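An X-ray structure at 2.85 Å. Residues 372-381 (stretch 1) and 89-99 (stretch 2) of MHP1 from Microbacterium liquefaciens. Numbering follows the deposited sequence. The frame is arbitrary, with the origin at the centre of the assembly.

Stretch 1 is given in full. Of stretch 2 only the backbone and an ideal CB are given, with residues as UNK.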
# COMPACT_ATOMS: atom_id res chain seq x y z
N PRO A 372 1.48 -6.62 -14.38
CA PRO A 372 1.56 -5.83 -15.61
C PRO A 372 1.21 -4.36 -15.40
O PRO A 372 1.79 -3.51 -16.06
CB PRO A 372 0.55 -6.53 -16.55
CG PRO A 372 -0.27 -7.35 -15.65
CD PRO A 372 0.66 -7.82 -14.61
N LEU A 373 0.30 -4.04 -14.49
CA LEU A 373 -0.02 -2.63 -14.26
C LEU A 373 1.21 -1.86 -13.80
O LEU A 373 1.45 -0.75 -14.27
CB LEU A 373 -1.16 -2.46 -13.26
CG LEU A 373 -1.47 -0.99 -12.95
CD1 LEU A 373 -2.26 -0.37 -14.10
CD2 LEU A 373 -2.20 -0.85 -11.63
N ALA A 374 1.98 -2.44 -12.89
CA ALA A 374 3.19 -1.79 -12.39
C ALA A 374 4.27 -1.78 -13.46
O ALA A 374 5.12 -0.88 -13.50
CB ALA A 374 3.70 -2.48 -11.16
N GLY A 375 4.21 -2.78 -14.34
CA GLY A 375 5.23 -2.99 -15.35
C GLY A 375 5.08 -2.04 -16.50
O GLY A 375 6.05 -1.54 -17.05
N ILE A 376 3.85 -1.78 -16.87
CA ILE A 376 3.54 -0.90 -17.98
C ILE A 376 3.72 0.57 -17.59
O ILE A 376 4.01 1.41 -18.44
CB ILE A 376 2.11 -1.15 -18.47
CG1 ILE A 376 2.09 -2.39 -19.35
CG2 ILE A 376 1.56 0.04 -19.23
CD1 ILE A 376 0.71 -2.80 -19.75
N MET A 377 3.55 0.88 -16.31
CA MET A 377 3.64 2.27 -15.87
C MET A 377 5.10 2.62 -15.68
O MET A 377 5.50 3.74 -16.00
CB MET A 377 2.85 2.53 -14.60
CG MET A 377 1.35 2.57 -14.81
SD MET A 377 0.38 3.09 -13.37
CE MET A 377 0.47 4.86 -13.56
N ILE A 378 5.91 1.69 -15.17
CA ILE A 378 7.33 1.99 -15.00
C ILE A 378 7.94 2.21 -16.39
O ILE A 378 8.81 3.07 -16.57
CB ILE A 378 8.10 0.91 -14.23
CG1 ILE A 378 7.76 0.97 -12.75
CG2 ILE A 378 9.61 1.07 -14.39
CD1 ILE A 378 8.12 -0.30 -12.02
N SER A 379 7.45 1.45 -17.38
CA SER A 379 8.05 1.46 -18.71
C SER A 379 7.64 2.68 -19.54
O SER A 379 8.48 3.32 -20.16
CB SER A 379 7.71 0.17 -19.46
OG SER A 379 8.50 0.03 -20.62
N ASP A 380 6.34 2.98 -19.55
CA ASP A 380 5.86 4.18 -20.20
C ASP A 380 6.65 5.41 -19.72
O ASP A 380 7.24 6.12 -20.53
CB ASP A 380 4.35 4.32 -19.94
CG ASP A 380 3.65 5.36 -20.85
OD1 ASP A 380 3.05 4.94 -21.87
OD2 ASP A 380 3.67 6.58 -20.53
N TYR A 381 6.70 5.65 -18.41
CA TYR A 381 7.41 6.82 -17.89
C TYR A 381 8.95 6.79 -18.01
O TYR A 381 9.51 7.76 -18.48
CB TYR A 381 6.95 7.14 -16.46
CG TYR A 381 7.69 8.26 -15.77
CD1 TYR A 381 7.32 9.57 -15.96
CD2 TYR A 381 8.72 8.00 -14.89
CE1 TYR A 381 7.98 10.62 -15.33
CE2 TYR A 381 9.39 9.03 -14.24
CZ TYR A 381 9.02 10.35 -14.47
OH TYR A 381 9.68 11.40 -13.84
N UNK A 89 -1.47 12.37 -8.77
CA UNK A 89 -2.25 11.14 -8.44
C UNK A 89 -1.77 9.87 -9.05
O UNK A 89 -1.13 9.90 -10.11
CB UNK A 89 -3.71 11.32 -8.87
N UNK A 90 -2.20 8.75 -8.48
CA UNK A 90 -2.19 7.46 -9.17
C UNK A 90 -3.21 7.43 -10.33
O UNK A 90 -2.86 7.18 -11.49
CB UNK A 90 -2.49 6.34 -8.18
N UNK A 91 -4.48 7.71 -10.01
CA UNK A 91 -5.53 7.62 -11.00
C UNK A 91 -5.26 8.49 -12.22
O UNK A 91 -5.49 8.06 -13.36
CB UNK A 91 -6.87 8.01 -10.37
N UNK A 92 -4.78 9.71 -11.98
CA UNK A 92 -4.38 10.63 -13.06
C UNK A 92 -3.17 10.16 -13.89
O UNK A 92 -3.19 10.26 -15.13
CB UNK A 92 -4.06 12.00 -12.46
N UNK A 93 -2.13 9.66 -13.22
CA UNK A 93 -0.91 9.19 -13.89
C UNK A 93 -1.13 7.99 -14.82
O UNK A 93 -0.37 7.80 -15.77
CB UNK A 93 0.13 8.82 -12.84
N UNK A 94 -2.17 7.18 -14.56
CA UNK A 94 -2.44 6.01 -15.40
C UNK A 94 -2.94 6.42 -16.80
O UNK A 94 -2.84 5.65 -17.76
CB UNK A 94 -3.47 5.11 -14.72
N UNK A 95 -3.44 7.64 -16.90
CA UNK A 95 -3.96 8.16 -18.15
C UNK A 95 -2.91 8.10 -19.22
O UNK A 95 -3.22 8.04 -20.39
CB UNK A 95 -4.46 9.60 -17.98
N UNK A 96 -1.66 8.09 -18.80
CA UNK A 96 -0.54 8.14 -19.72
C UNK A 96 -0.47 6.90 -20.65
O UNK A 96 -0.69 7.02 -21.84
CB UNK A 96 0.76 8.27 -18.92
N UNK A 97 -0.14 5.71 -20.11
CA UNK A 97 -0.01 4.57 -21.03
C UNK A 97 -1.36 4.02 -21.50
O UNK A 97 -1.55 3.81 -22.70
CB UNK A 97 0.78 3.45 -20.35
N UNK A 98 -2.29 3.77 -20.59
CA UNK A 98 -3.65 3.40 -20.98
C UNK A 98 -4.31 4.70 -21.39
O UNK A 98 -3.66 5.75 -21.31
CB UNK A 98 -4.41 2.69 -19.86
N UNK A 99 -5.56 4.72 -21.84
CA UNK A 99 -6.09 6.03 -22.20
C UNK A 99 -6.42 7.03 -21.08
O UNK A 99 -6.17 6.81 -19.91
CB UNK A 99 -7.37 5.80 -23.01

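Stretch 1 is a helix. Toward stretch 2 it offers L373, I376, M377 and D380, three apolar side chains and one acid.

Position 89 lies far from stretch 1, with nothing of it within 5.5 Å of the ideal CB. Its phi/psi of -52/161 is extended, just before a helical run, so small polar residues that favour an N-cap would suit. The residue is N89. It sits at the N-cap position, but its side chain makes no capping bond.

Position 90 is helical, with CA-to-CB sideways to stretch 1. A short side chain would fall short of it. A long apolar one, such as methionine or phenylalanine, could reach L373 and M377. The residue is F90, chi1 t. Its ring edge meets L373, CD2 of L373 lying 3.8 Å from CZ of F90. The sulfur of M377 approaches obliquely, with SD of M377 4.1 Å from CE2 of F90.

Positions 91 and 92 are helical and out of contact. The first points away, and stretch 1 sets little limit on either. They are T91 and V92.

Position 93 points toward stretch 1. The ideal CB is already 4.0 Å from CE of M377, so there is little room in that direction, and a small residue fits easily. The residue is A93. Its CB packs 4.1 Å from CE of M377.

Position 94 points sideways, yet its ideal CB is 4.1 Å from the same CE of M377. A small residue suits. The residue is A94. CE of M377 comes to 3.6 Å from CA of A94, so the methionine end rests against backbone as well as methyl groups.

Position 95 points away, which leaves the choice open to long or polar side chains. The residue is R95, hydrogen-bonded elsewhere in the structure.

Position 96 points toward stretch 1, its ideal CB 3.7 Å from OD2 of D380. A donor might seem natural here, but a flexible apolar chain could also pass the acid. The residue is M96. Its CG lies 3.6 Å from OD2 of D380, a contact without a hydrogen bond.

Position 97 is the nearest in register, its CA 5.9 Å from CA of D380. The ideal CB is tight against OD1 of D380 at 3.1 Å and 3.7 Å from CG2 of I376. A compact side chain is favoured, and phi of -76° allows proline. The residue is P97. Its CB is 3.2 Å from OD1 of D380 and 3.7 Å from CG2 of I376.

Position 98 points sideways, with no stretch 1 atom near its ideal CB. A large apolar side chain could swing to L373 and I376. The residue is F98, chi1 m. CE1 of F98 is 3.6 Å from CD1 of L373, and CZ of F98 is 3.7 Å from CG2 of I376, both approaches oblique.

Position 99 is out of reach and little constrained by stretch 1. It is G99.

Stretch 2 (89-99) NFTVAARMPFG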
# COMPACT_ATOMS: atom_id res chain seq x y z
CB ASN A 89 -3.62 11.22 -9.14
CG ASN A 89 -4.72 11.51 -8.22
OD1 ASN A 89 -4.54 11.51 -7.02
ND2 ASN A 89 -5.89 11.77 -8.77
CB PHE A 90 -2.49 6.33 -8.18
CG PHE A 90 -2.69 4.99 -8.83
CD1 PHE A 90 -3.97 4.45 -8.98
CD2 PHE A 90 -1.62 4.26 -9.30
CE1 PHE A 90 -4.17 3.24 -9.58
CE2 PHE A 90 -1.80 3.04 -9.90
CZ PHE A 90 -3.09 2.53 -10.03
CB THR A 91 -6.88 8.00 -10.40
OG1 THR A 91 -7.13 7.20 -9.23
CG2 THR A 91 -7.99 7.74 -11.40
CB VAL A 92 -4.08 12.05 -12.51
CG1 VAL A 92 -3.18 12.81 -13.47
CG2 VAL A 92 -5.37 12.79 -12.28
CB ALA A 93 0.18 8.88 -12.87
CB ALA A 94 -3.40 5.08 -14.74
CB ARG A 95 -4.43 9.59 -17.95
CG ARG A 95 -5.71 9.66 -17.19
CD ARG A 95 -6.09 11.06 -16.82
NE ARG A 95 -7.20 11.05 -15.88
CZ ARG A 95 -7.71 12.13 -15.31
NH1 ARG A 95 -7.20 13.32 -15.61
NH2 ARG A 95 -8.72 12.03 -14.47
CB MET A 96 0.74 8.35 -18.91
CG MET A 96 1.71 9.36 -19.49
SD MET A 96 2.37 10.56 -18.29
CE MET A 96 2.58 9.61 -16.76
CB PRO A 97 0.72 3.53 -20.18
CG PRO A 97 0.29 3.83 -18.80
CD PRO A 97 0.32 5.35 -18.76
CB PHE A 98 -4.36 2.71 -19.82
CG PHE A 98 -3.54 1.64 -19.18
CD1 PHE A 98 -2.88 1.86 -18.00
CD2 PHE A 98 -3.37 0.42 -19.81
CE1 PHE A 98 -2.10 0.89 -17.42
CE2 PHE A 98 -2.59 -0.56 -19.24
CZ PHE A 98 -1.95 -0.33 -18.05
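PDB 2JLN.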